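Long-range contacts in Succinylglutamatedesuccinylase/aspartoacylase (Rhodobacter sphaeroides 2.4.1, PDB 3CDX), which probably hydrolyses carbon-nitrogen bonds in linear amides, or ester bonds, at a metal site that holds calcium in this crystal: residues R10-D14 with Y26-P30; V41-I45 with L92-P98; G53-L58 with Q86-I90; I114-P119 with G196-C202. All coordinates share one frame; numbering follows the deposited sequence.

Contact 1: R10-D14 with Y26-P30; sequences RIACD and YARAP
Asp14 OD2 is gripped by both terminal nitrogens of Arg28, 3.0 Å from NH2 and 3.1 Å from NH1, in a salt bridge whose two bonds to OD2 are bent and weak. The carboxylate and guanidinium planes are 39° apart, and the carboxylate sits at the guanidinium edge. A bend at chi3 (-64°) in the long arginine chain carries its end back over the 10-14 segment, and one guanidinium face comes over Ala12 O. Beneath this bridge, Ala12 and Arg28 form an antiparallel hydrogen-bonded pair. Arg28 N donates to Ala12 O at 2.7 Å, and Ala12 N returns a bond to Arg28 O at 3.0 Å. A water extends the pairing by accepting from Asp14 N and donating to Tyr26 O.

The other side of the segment is apolar. Ile11 straddles two alanines, with CG2 3.7 Å from Ala27 CB and CD1 3.8 Å from Ala29 CB. The small alanines let its branches come close to strand 21-30, while Met129 and Phe133 of helix 126-138 pack on Ile11. At the far end, the ring of Pro30 lies against one face of the Arg10 guanidinium, its CB 3.6 Å from NH2. A single bridge thus docks the N-terminal arm, with charge on its solvent side and apolar contacts beneath, so its hold probably depends as much on side chains as on backbone bonds.

Contact 2: V41-I45 with L92-P98; sequences VEIPI and LPAVNMP
Ile43 pushes its CD1 to 3.2 Å from Val95 O, a close meeting of a methyl with a carbonyl in a contact made of aliphatic side chains and backbone carbonyls. With CG1 placed beside the backbone N and a second turn at chi2 (-79°), the isoleucine tip is brought in against 92-98. Its other branch, CG2, lies between the carbonyl oxygens of Val95 (3.6 Å from its O) and Ala94. Ile43 and Met97 run antiparallel alongside each other, so that CD1 also reaches Met97 CB.

Met97 makes the contact with its CB and CG, and beyond them the chain bends at chi2 and chi3; Glu301 of a second subunit packs on it. Its CB is pressed to 3.5 Å from Val41 CG2, tighter than usual for two carbons, and its CG meets Glu42 O. Pro44, a residue without an N-H to donate, offers its ring instead: CG faces Ala94 CB at 4.2 Å and CD touches Met97 CG. Further along, Ile45 and Leu92 extend in parallel, with Ile45 CG1 3.7 Å from Leu92 CG. Branched and flexible aliphatic residues suit this largely buried seam.

Segment 41-45 of strand 40-50 lies between strand 21-30, where its backbone pairs with Ala27 and Ala29, and the turn leading from strand 87-92 into helix 97-102. Val300 of the second subunit packs on Pro44 and Ala94. Helix 126-138 adds cover through Phe126, on Val41 and Pro98, and Leu134, on Leu92 and Val95.

Contact 3: G53-L58 with Q86-I90; sequences GPTVLL and QGRVI
Arg88 and Thr55 face each other on neighbouring parallel strands, 55-60 and 87-92, the two strands of a beta-alpha-beta unit whose connecting helix is 68-79. From CB onward the arginine never strays far from the threonine hydroxyl. CB is 3.4 Å from Thr55 OG1, and CG continues with chi1 at -172°, extended away from the backbone N; CG and CD each stay 4.0 Å from Thr55 OG1. At CD the chain turns (chi3 47°) and doubles back, bringing the edge of the guanidinium to the same oxygen. NE at 2.9 Å and NH1 at 3.0 Å both donate to Thr55 OG1, which lies almost in the guanidinium plane. NH2, at the tip, turns instead to Phe17 O.

On the Thr55 and Arg88 side of the strands, Ile90 CD1 meets Thr55 CG2 and Ile90 CG2 meets Leu57 CD1. Beta-branched residues suit such extended backbone. At the start of the two strands, Gly53 and Gly87 suit a close approach of the backbones because they have no side chains, and Gly53 CA lies 3.3 Å from Gln86 O. The strand backbones run 10° from parallel, joined by regular bonds; the straightest, from Leu58 N to Ile90 O, measures 2.9 Å.

Contact 4: I114-P119 with G196-C202; sequences INRCFP and GSTFTSC
Phe118 and Ser197 bury the most surface here, and their backbones are tied together: Phe118 N donates to Ser197 O at 3.0 Å, and that oxygen also lies at the edge of the Phe118 ring, near its plane. Ser197 is small enough to sit under the turn, where its OG is 3.4 Å from Arg116 CA.

The ring of Phe118 is held on one face by Phe199, whose CB lies 4.0 Å from the ring centroid in a CH-pi contact. The two rings themselves are oblique, with planes at 53° and Phe118 CE2 3.6 Å from Phe199 CD1. Cys202 SG adds a sulfur-aromatic contact from an oblique position and approaches Phe118 CB to 3.4 Å. A cis peptide bond joins Phe118 to Pro119, whose ring also lies against Cys202 SG.

Asn115 is the third key residue. Its OD1 accepts from Phe199 N at 2.7 Å, in the first turn of helix 199-205, while ND2 donates to a water. One amide thus serves as acceptor and donor together. At the same helix start Thr198 is the N-cap, its OG1 accepting from Ser201 N. The Asn115 side chain is also about 4 Å from the side chains of His63 and His149, two calcium ligands, and so lies beside the metal site.

Arg123 of a fourth subunit donates to both Phe118 O and Gly196 O. The 114-119 loop and the start of helix 199-205 lie between helix 126-138, where Ala131 packs on Phe118, and strand 144-148, where Ser145 and Asp147 touch Phe199.

Overall arrangement
Contact 1 lies nearest the surface, and charge and water help to fasten it; contacts 2, 3 and 4 are largely buried. Contacts 1 and 2 lie on the neighbouring strands 21-30 and 40-50, whose backbones pair, so the arm at 10-14 and the turn at 92-98 are held through one pair of strands. Contact 3 joins strands 55-60 and 87-92 by regular parallel bonding, and Leu92 N to Leu58 O carries this pairing on to contact 2, whose packing is apolar. Contact 4 joins a loop to the start of helix 199-205 beside the metal site, mixing aromatic packing with one side-chain and one backbone hydrogen bond. It touches contact 3 through Phe199 on Leu57 and contact 2 through Ile114 on Asn96.

Contact 1: R10-D14 with Y26-P30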
loop_
_atom_site.group_PDB
_atom_site.type_symbol
_atom_site.label_atom_id
_atom_site.label_comp_id
_atom_site.label_asym_id
_atom_site.label_seq_id
_atom_site.Cartn_x
_atom_site.Cartn_y
_atom_site.Cartn_z
ATOM N N ARG A 10 -24.626 -13.670 9.528
ATOM C CA ARG A 10 -24.968 -12.750 8.438
ATOM C C ARG A 10 -24.742 -13.416 7.060
ATOM O O ARG A 10 -25.247 -12.930 6.036
ATOM C CB ARG A 10 -24.113 -11.490 8.533
ATOM C CG ARG A 10 -24.170 -10.734 9.887
ATOM C CD ARG A 10 -23.216 -9.518 9.874
ATOM N NE ARG A 10 -23.588 -8.625 8.749
ATOM C CZ ARG A 10 -22.733 -7.917 8.005
ATOM N NH1 ARG A 10 -21.416 -7.939 8.260
ATOM N NH2 ARG A 10 -23.199 -7.184 7.001
ATOM N N ILE A 11 -23.966 -14.500 7.029
ATOM C CA ILE A 11 -23.749 -15.259 5.800
ATOM C C ILE A 11 -25.020 -16.041 5.479
ATOM O O ILE A 11 -25.459 -16.845 6.275
ATOM C CB ILE A 11 -22.524 -16.222 5.897
ATOM C CG1 ILE A 11 -21.296 -15.449 6.377
ATOM C CG2 ILE A 11 -22.296 -16.952 4.544
ATOM C CD1 ILE A 11 -19.949 -16.096 6.071
ATOM N N ALA A 12 -25.613 -15.789 4.319
ATOM C CA ALA A 12 -26.908 -16.356 3.991
ATOM C C ALA A 12 -26.719 -17.587 3.119
ATOM O O ALA A 12 -25.886 -17.581 2.217
ATOM C CB ALA A 12 -27.770 -15.311 3.249
ATOM N N CYS A 13 -27.500 -18.627 3.375
ATOM C CA CYS A 13 -27.507 -19.800 2.516
ATOM C C CYS A 13 -28.927 -20.312 2.452
ATOM O O CYS A 13 -29.599 -20.426 3.478
ATOM C CB CYS A 13 -26.567 -20.886 3.052
ATOM S SG CYS A 13 -26.271 -22.267 1.957
ATOM N N ASP A 14 -29.383 -20.614 1.239
ATOM C CA ASP A 14 -30.750 -21.129 1.028
ATOM C C ASP A 14 -30.810 -22.657 0.885
ATOM O O ASP A 14 -31.884 -23.216 0.742
ATOM C CB ASP A 14 -31.387 -20.456 -0.201
ATOM C CG ASP A 14 -31.488 -18.945 -0.050
ATOM O OD1 ASP A 14 -31.791 -18.438 1.074
ATOM O OD2 ASP A 14 -31.253 -18.256 -1.055
ATOM N N TYR A 26 -24.414 -21.411 -3.435
ATOM C CA TYR A 26 -23.419 -20.542 -2.798
ATOM C C TYR A 26 -23.975 -20.070 -1.502
ATOM O O TYR A 26 -25.171 -19.779 -1.412
ATOM C CB TYR A 26 -23.167 -19.309 -3.663
ATOM C CG TYR A 26 -22.717 -19.686 -5.037
ATOM C CD1 TYR A 26 -21.391 -20.038 -5.269
ATOM C CD2 TYR A 26 -23.616 -19.719 -6.114
ATOM C CE1 TYR A 26 -20.967 -20.401 -6.508
ATOM C CE2 TYR A 26 -23.180 -20.119 -7.380
ATOM C CZ TYR A 26 -21.840 -20.444 -7.545
ATOM O OH TYR A 26 -21.349 -20.820 -8.747
ATOM N N ALA A 27 -23.133 -19.977 -0.484
ATOM C CA ALA A 27 -23.488 -19.121 0.647
ATOM C C ALA A 27 -23.052 -17.708 0.301
ATOM O O ALA A 27 -21.970 -17.515 -0.207
ATOM C CB ALA A 27 -22.842 -19.600 1.946
ATOM N N ARG A 28 -23.879 -16.722 0.604
ATOM C CA ARG A 28 -23.599 -15.340 0.233
ATOM C C ARG A 28 -23.065 -14.591 1.436
ATOM O O ARG A 28 -23.821 -14.288 2.384
ATOM C CB ARG A 28 -24.876 -14.667 -0.296
ATOM C CG ARG A 28 -25.473 -15.385 -1.484
ATOM C CD ARG A 28 -26.819 -14.797 -1.958
ATOM N NE ARG A 28 -27.945 -14.878 -0.999
ATOM C CZ ARG A 28 -28.691 -15.965 -0.772
ATOM N NH1 ARG A 28 -28.434 -17.108 -1.392
ATOM N NH2 ARG A 28 -29.689 -15.918 0.103
ATOM N N ALA A 29 -21.765 -14.326 1.426
ATOM C CA ALA A 29 -21.126 -13.669 2.551
ATOM C C ALA A 29 -21.054 -12.181 2.281
ATOM O O ALA A 29 -20.450 -11.768 1.250
ATOM C CB ALA A 29 -19.729 -14.223 2.781
ATOM N N PRO A 30 -21.625 -11.364 3.202
ATOM C CA PRO A 30 -21.584 -9.891 3.005
ATOM C C PRO A 30 -20.149 -9.394 3.025
ATOM O O PRO A 30 -19.360 -9.835 3.870
ATOM C CB PRO A 30 -22.350 -9.317 4.216
ATOM C CG PRO A 30 -22.983 -10.463 4.914
ATOM C CD PRO A 30 -22.244 -11.735 4.494
HETATM O O HOH W 1 -27.727 -20.087 -1.271
#

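Contact 2: V41-I45 with L92-P98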
loop_
_atom_site.group_PDB
_atom_site.type_symbol
_atom_site.label_atom_id
_atom_site.label_comp_id
_atom_site.label_asym_id
_atom_site.label_seq_id
_atom_site.Cartn_x
_atom_site.Cartn_y
_atom_site.Cartn_z
ATOM N N VAL A 41 -19.630 -11.977 -1.304
ATOM C CA VAL A 41 -18.790 -12.979 -1.927
ATOM C C VAL A 41 -19.547 -14.324 -1.889
ATOM O O VAL A 41 -20.058 -14.737 -0.843
ATOM C CB VAL A 41 -17.379 -13.019 -1.263
ATOM C CG1 VAL A 41 -17.517 -13.233 0.150
ATOM C CG2 VAL A 41 -16.515 -14.124 -1.833
ATOM N N GLU A 42 -19.625 -14.989 -3.033
ATOM C CA GLU A 42 -20.285 -16.287 -3.141
ATOM C C GLU A 42 -19.312 -17.428 -2.844
ATOM O O GLU A 42 -18.268 -17.590 -3.514
ATOM C CB GLU A 42 -20.893 -16.457 -4.539
ATOM C CG GLU A 42 -22.121 -15.550 -4.742
ATOM C CD GLU A 42 -22.585 -15.401 -6.200
ATOM O OE1 GLU A 42 -21.975 -15.957 -7.131
ATOM O OE2 GLU A 42 -23.579 -14.682 -6.407
ATOM N N ILE A 43 -19.686 -18.233 -1.854
ATOM C CA ILE A 43 -18.861 -19.337 -1.411
ATOM C C ILE A 43 -19.556 -20.621 -1.894
ATOM O O ILE A 43 -20.626 -20.967 -1.402
ATOM C CB ILE A 43 -18.717 -19.376 0.139
ATOM C CG1 ILE A 43 -18.397 -18.012 0.758
ATOM C CG2 ILE A 43 -17.727 -20.515 0.589
ATOM C CD1 ILE A 43 -16.975 -17.511 0.705
ATOM N N PRO A 44 -18.953 -21.324 -2.859
ATOM C CA PRO A 44 -19.581 -22.568 -3.360
ATOM C C PRO A 44 -19.815 -23.683 -2.310
ATOM O O PRO A 44 -18.911 -24.027 -1.546
ATOM C CB PRO A 44 -18.633 -23.035 -4.482
ATOM C CG PRO A 44 -17.370 -22.249 -4.319
ATOM C CD PRO A 44 -17.699 -20.991 -3.581
ATOM N N ILE A 45 -21.041 -24.218 -2.302
ATOM C CA ILE A 45 -21.451 -25.355 -1.444
ATOM C C ILE A 45 -22.339 -26.301 -2.265
ATOM O O ILE A 45 -23.329 -25.855 -2.877
ATOM C CB ILE A 45 -22.343 -24.936 -0.229
ATOM C CG1 ILE A 45 -21.658 -23.941 0.690
ATOM C CG2 ILE A 45 -22.801 -26.186 0.590
ATOM C CD1 ILE A 45 -22.620 -23.344 1.750
ATOM N N LEU A 92 -17.297 -28.009 0.355
ATOM C CA LEU A 92 -16.935 -26.581 0.216
ATOM C C LEU A 92 -15.526 -26.581 -0.254
ATOM O O LEU A 92 -14.625 -26.549 0.567
ATOM C CB LEU A 92 -17.056 -25.793 1.551
ATOM C CG LEU A 92 -18.500 -25.462 1.955
ATOM C CD1 LEU A 92 -19.178 -26.684 2.616
ATOM C CD2 LEU A 92 -18.618 -24.252 2.896
ATOM N N PRO A 93 -15.311 -26.631 -1.581
ATOM C CA PRO A 93 -13.943 -26.737 -2.090
ATOM C C PRO A 93 -13.146 -25.454 -1.962
ATOM O O PRO A 93 -11.933 -25.494 -2.054
ATOM C CB PRO A 93 -14.148 -26.996 -3.580
ATOM C CG PRO A 93 -15.455 -26.318 -3.891
ATOM C CD PRO A 93 -16.307 -26.595 -2.683
ATOM N N ALA A 94 -13.816 -24.338 -1.761
ATOM C CA ALA A 94 -13.152 -23.040 -1.862
ATOM C C ALA A 94 -13.697 -22.088 -0.805
ATOM O O ALA A 94 -14.456 -21.204 -1.105
ATOM C CB ALA A 94 -13.335 -22.481 -3.282
ATOM N N VAL A 95 -13.301 -22.305 0.449
ATOM C CA VAL A 95 -13.951 -21.646 1.573
ATOM C C VAL A 95 -13.598 -20.129 1.609
ATOM O O VAL A 95 -14.484 -19.293 1.677
ATOM C CB VAL A 95 -13.520 -22.299 2.897
ATOM C CG1 VAL A 95 -13.979 -21.446 4.120
ATOM C CG2 VAL A 95 -14.100 -23.717 3.020
ATOM N N ASN A 96 -12.309 -19.805 1.562
ATOM C CA ASN A 96 -11.828 -18.436 1.727
ATOM C C ASN A 96 -11.677 -17.787 0.365
ATOM O O ASN A 96 -10.552 -17.550 -0.123
ATOM C CB ASN A 96 -10.491 -18.504 2.481
ATOM C CG ASN A 96 -10.074 -17.174 3.101
ATOM O OD1 ASN A 96 -10.688 -16.124 2.854
ATOM N ND2 ASN A 96 -9.000 -17.216 3.902
ATOM N N MET A 97 -12.810 -17.523 -0.277
ATOM C CA MET A 97 -12.815 -17.006 -1.654
ATOM C C MET A 97 -11.947 -15.770 -1.910
ATOM O O MET A 97 -11.202 -15.736 -2.889
ATOM C CB MET A 97 -14.243 -16.747 -2.134
ATOM C CG MET A 97 -14.889 -18.008 -2.787
ATOM S SD MET A 97 -13.954 -18.692 -4.215
ATOM C CE MET A 97 -13.648 -17.366 -5.274
ATOM N N PRO A 98 -12.006 -14.753 -1.013
ATOM C CA PRO A 98 -11.098 -13.604 -1.287
ATOM C C PRO A 98 -9.606 -13.954 -1.300
ATOM O O PRO A 98 -8.835 -13.397 -2.106
ATOM C CB PRO A 98 -11.440 -12.595 -0.167
ATOM C CG PRO A 98 -12.870 -13.028 0.337
ATOM C CD PRO A 98 -12.854 -14.539 0.194
#

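Contact 3: G53-L58 with Q86-I90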
loop_
_atom_site.group_PDB
_atom_site.type_symbol
_atom_site.label_atom_id
_atom_site.label_comp_id
_atom_site.label_asym_id
_atom_site.label_seq_id
_atom_site.Cartn_x
_atom_site.Cartn_y
_atom_site.Cartn_z
ATOM N N GLY A 53 -27.279 -42.768 6.229
ATOM C CA GLY A 53 -25.845 -42.854 6.574
ATOM C C GLY A 53 -25.314 -41.594 7.229
ATOM O O GLY A 53 -26.088 -40.664 7.490
ATOM N N PRO A 54 -24.002 -41.578 7.529
ATOM C CA PRO A 54 -23.342 -40.470 8.212
ATOM C C PRO A 54 -23.086 -39.292 7.261
ATOM O O PRO A 54 -23.253 -39.418 6.019
ATOM C CB PRO A 54 -22.030 -41.089 8.700
ATOM C CG PRO A 54 -21.732 -42.169 7.729
ATOM C CD PRO A 54 -23.070 -42.691 7.254
ATOM N N THR A 55 -22.730 -38.143 7.840
ATOM C CA THR A 55 -22.459 -36.971 7.018
ATOM C C THR A 55 -20.951 -36.807 6.944
ATOM O O THR A 55 -20.299 -36.779 7.979
ATOM C CB THR A 55 -23.134 -35.698 7.576
ATOM O OG1 THR A 55 -24.566 -35.800 7.433
ATOM C CG2 THR A 55 -22.631 -34.407 6.814
ATOM N N VAL A 56 -20.418 -36.700 5.719
ATOM C CA VAL A 56 -19.000 -36.391 5.512
ATOM C C VAL A 56 -18.829 -34.963 5.027
ATOM O O VAL A 56 -19.368 -34.581 4.007
ATOM C CB VAL A 56 -18.351 -37.364 4.488
ATOM C CG1 VAL A 56 -16.916 -36.959 4.199
ATOM C CG2 VAL A 56 -18.461 -38.836 5.001
ATOM N N LEU A 57 -18.057 -34.169 5.765
ATOM C CA LEU A 57 -17.835 -32.781 5.366
ATOM C C LEU A 57 -16.421 -32.630 4.839
ATOM O O LEU A 57 -15.451 -32.964 5.537
ATOM C CB LEU A 57 -18.126 -31.825 6.523
ATOM C CG LEU A 57 -17.620 -30.372 6.443
ATOM C CD1 LEU A 57 -18.343 -29.537 5.360
ATOM C CD2 LEU A 57 -17.706 -29.720 7.817
ATOM N N LEU A 58 -16.324 -32.099 3.616
ATOM C CA LEU A 58 -15.074 -31.961 2.849
ATOM C C LEU A 58 -14.827 -30.480 2.590
ATOM O O LEU A 58 -15.657 -29.809 1.935
ATOM C CB LEU A 58 -15.170 -32.731 1.509
ATOM C CG LEU A 58 -15.410 -34.257 1.620
ATOM C CD1 LEU A 58 -15.619 -34.850 0.293
ATOM C CD2 LEU A 58 -14.310 -34.984 2.409
ATOM N N GLN A 86 -25.253 -43.063 0.311
ATOM C CA GLN A 86 -26.020 -43.496 1.480
ATOM C C GLN A 86 -25.618 -42.711 2.716
ATOM O O GLN A 86 -24.706 -43.086 3.468
ATOM C CB GLN A 86 -25.943 -45.020 1.693
ATOM C CG GLN A 86 -26.703 -45.830 0.635
ATOM C CD GLN A 86 -28.219 -45.713 0.750
ATOM O OE1 GLN A 86 -28.775 -45.686 1.858
ATOM N NE2 GLN A 86 -28.896 -45.643 -0.396
ATOM N N GLY A 87 -26.302 -41.585 2.892
ATOM C CA GLY A 87 -25.940 -40.623 3.903
ATOM C C GLY A 87 -25.927 -39.225 3.305
ATOM O O GLY A 87 -26.848 -38.835 2.585
ATOM N N ARG A 88 -24.860 -38.474 3.591
ATOM C CA ARG A 88 -24.800 -37.061 3.190
ATOM C C ARG A 88 -23.360 -36.604 3.038
ATOM O O ARG A 88 -22.524 -36.861 3.915
ATOM C CB ARG A 88 -25.554 -36.166 4.179
ATOM C CG ARG A 88 -25.696 -34.699 3.704
ATOM C CD ARG A 88 -26.639 -33.862 4.579
ATOM N NE ARG A 88 -26.340 -34.061 5.993
ATOM C CZ ARG A 88 -27.025 -33.527 6.995
ATOM N NH1 ARG A 88 -26.667 -33.800 8.241
ATOM N NH2 ARG A 88 -28.063 -32.729 6.767
ATOM N N VAL A 89 -23.100 -35.946 1.901
ATOM C CA VAL A 89 -21.799 -35.338 1.567
ATOM C C VAL A 89 -21.989 -33.816 1.376
ATOM O O VAL A 89 -22.785 -33.381 0.544
ATOM C CB VAL A 89 -21.180 -35.951 0.298
ATOM C CG1 VAL A 89 -19.749 -35.413 0.066
ATOM C CG2 VAL A 89 -21.161 -37.516 0.401
ATOM N N ILE A 90 -21.278 -33.045 2.197
ATOM C CA ILE A 90 -21.209 -31.579 2.094
ATOM C C ILE A 90 -19.803 -31.158 1.640
ATOM O O ILE A 90 -18.809 -31.504 2.288
ATOM C CB ILE A 90 -21.600 -30.938 3.432
ATOM C CG1 ILE A 90 -23.022 -31.400 3.825
ATOM C CG2 ILE A 90 -21.501 -29.333 3.370
ATOM C CD1 ILE A 90 -23.367 -31.183 5.257
#

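Contact 4: I114-P119 with G196-C202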
loop_
_atom_site.group_PDB
_atom_site.type_symbol
_atom_site.label_atom_id
_atom_site.label_comp_id
_atom_site.label_asym_id
_atom_site.label_seq_id
_atom_site.Cartn_x
_atom_site.Cartn_y
_atom_site.Cartn_z
ATOM N N ILE A 114 -7.309 -16.855 8.542
ATOM C CA ILE A 114 -8.597 -17.325 9.025
ATOM C C ILE A 114 -8.454 -18.496 9.987
ATOM O O ILE A 114 -9.307 -18.680 10.859
ATOM C CB ILE A 114 -9.551 -17.679 7.862
ATOM C CG1 ILE A 114 -10.988 -17.941 8.342
ATOM C CG2 ILE A 114 -8.995 -18.870 7.065
ATOM C CD1 ILE A 114 -12.062 -17.957 7.162
ATOM N N ASN A 115 -7.386 -19.280 9.825
ATOM C CA ASN A 115 -7.151 -20.446 10.659
ATOM C C ASN A 115 -6.441 -20.101 11.960
ATOM O O ASN A 115 -5.920 -20.976 12.639
ATOM C CB ASN A 115 -6.348 -21.497 9.884
ATOM C CG ASN A 115 -6.957 -22.890 9.968
ATOM O OD1 ASN A 115 -8.131 -23.056 10.319
ATOM N ND2 ASN A 115 -6.157 -23.915 9.598
ATOM N N ARG A 116 -6.376 -18.808 12.279
ATOM C CA ARG A 116 -6.067 -18.375 13.620
ATOM C C ARG A 116 -7.298 -17.630 14.173
ATOM O O ARG A 116 -7.164 -16.924 15.191
ATOM C CB ARG A 116 -4.827 -17.440 13.636
ATOM C CG ARG A 116 -3.544 -18.020 13.056
ATOM C CD ARG A 116 -3.132 -19.317 13.762
ATOM N NE ARG A 116 -1.851 -19.862 13.304
ATOM C CZ ARG A 116 -1.699 -20.937 12.522
ATOM N NH1 ARG A 116 -2.752 -21.607 12.071
ATOM N NH2 ARG A 116 -0.475 -21.337 12.173
ATOM N N CYS A 117 -8.458 -17.770 13.489
ATOM C CA CYS A 117 -9.694 -17.010 13.816
ATOM C C CYS A 117 -10.870 -17.822 14.386
ATOM O O CYS A 117 -11.899 -17.249 14.748
ATOM C CB CYS A 117 -10.229 -16.215 12.599
ATOM S SG CYS A 117 -9.224 -14.813 12.121
ATOM N N PHE A 118 -10.747 -19.141 14.435
ATOM C CA PHE A 118 -11.843 -19.971 14.928
ATOM C C PHE A 118 -11.909 -19.944 16.466
ATOM O O PHE A 118 -10.867 -19.784 17.124
ATOM C CB PHE A 118 -11.682 -21.393 14.424
ATOM C CG PHE A 118 -12.005 -21.555 12.957
ATOM C CD1 PHE A 118 -11.020 -21.437 12.011
ATOM C CD2 PHE A 118 -13.312 -21.813 12.541
ATOM C CE1 PHE A 118 -11.306 -21.573 10.671
ATOM C CE2 PHE A 118 -13.619 -21.957 11.205
ATOM C CZ PHE A 118 -12.613 -21.844 10.263
ATOM N N PRO A 119 -13.118 -20.142 17.046
ATOM C CA PRO A 119 -14.411 -20.397 16.396
ATOM C C PRO A 119 -15.098 -19.191 15.702
ATOM O O PRO A 119 -16.134 -19.374 15.043
ATOM C CB PRO A 119 -15.271 -20.972 17.537
ATOM C CG PRO A 119 -14.658 -20.413 18.803
ATOM C CD PRO A 119 -13.202 -20.203 18.520
ATOM N N GLY A 196 -4.919 -23.538 18.488
ATOM C CA GLY A 196 -6.175 -23.702 19.212
ATOM C C GLY A 196 -7.305 -22.993 18.480
ATOM O O GLY A 196 -8.477 -23.016 18.905
ATOM N N SER A 197 -6.951 -22.358 17.373
ATOM C CA SER A 197 -7.877 -21.472 16.682
ATOM C C SER A 197 -7.997 -21.877 15.227
ATOM O O SER A 197 -8.464 -21.089 14.366
ATOM C CB SER A 197 -7.380 -20.029 16.828
ATOM O OG SER A 197 -5.972 -19.998 16.627
ATOM N N THR A 198 -7.563 -23.105 14.942
ATOM C CA THR A 198 -7.722 -23.651 13.603
ATOM C C THR A 198 -9.124 -24.221 13.420
ATOM O O THR A 198 -9.846 -24.490 14.395
ATOM C CB THR A 198 -6.732 -24.788 13.324
ATOM O OG1 THR A 198 -7.029 -25.862 14.214
ATOM C CG2 THR A 198 -5.265 -24.320 13.485
ATOM N N PHE A 199 -9.497 -24.452 12.173
ATOM C CA PHE A 199 -10.748 -25.187 11.923
ATOM C C PHE A 199 -10.732 -26.596 12.521
ATOM O O PHE A 199 -11.727 -27.041 13.085
ATOM C CB PHE A 199 -11.048 -25.265 10.447
ATOM C CG PHE A 199 -12.326 -25.985 10.118
ATOM C CD1 PHE A 199 -13.559 -25.493 10.548
ATOM C CD2 PHE A 199 -12.294 -27.152 9.348
ATOM C CE1 PHE A 199 -14.752 -26.154 10.202
ATOM C CE2 PHE A 199 -13.473 -27.825 9.009
ATOM C CZ PHE A 199 -14.703 -27.318 9.425
ATOM N N THR A 200 -9.618 -27.308 12.388
ATOM C CA THR A 200 -9.538 -28.675 12.936
ATOM C C THR A 200 -9.801 -28.682 14.446
ATOM O O THR A 200 -10.497 -29.564 14.948
ATOM C CB THR A 200 -8.223 -29.436 12.537
ATOM O OG1 THR A 200 -7.062 -28.709 12.965
ATOM C CG2 THR A 200 -8.127 -29.605 11.022
ATOM N N SER A 201 -9.302 -27.672 15.167
ATOM C CA SER A 201 -9.519 -27.611 16.619
ATOM C C SER A 201 -11.007 -27.448 16.949
ATOM O O SER A 201 -11.464 -27.911 17.994
ATOM C CB SER A 201 -8.659 -26.528 17.294
ATOM O OG SER A 201 -9.136 -25.228 16.994
ATOM N N CYS A 202 -11.759 -26.825 16.040
ATOM C CA CYS A 202 -13.215 -26.751 16.153
ATOM C C CYS A 202 -13.853 -28.115 15.986
ATOM O O CYS A 202 -14.698 -28.497 16.785
ATOM C CB CYS A 202 -13.798 -25.816 15.108
ATOM S SG CYS A 202 -13.490 -24.129 15.467
HETATM O O HOH W 2 -7.415 -26.438 10.075
#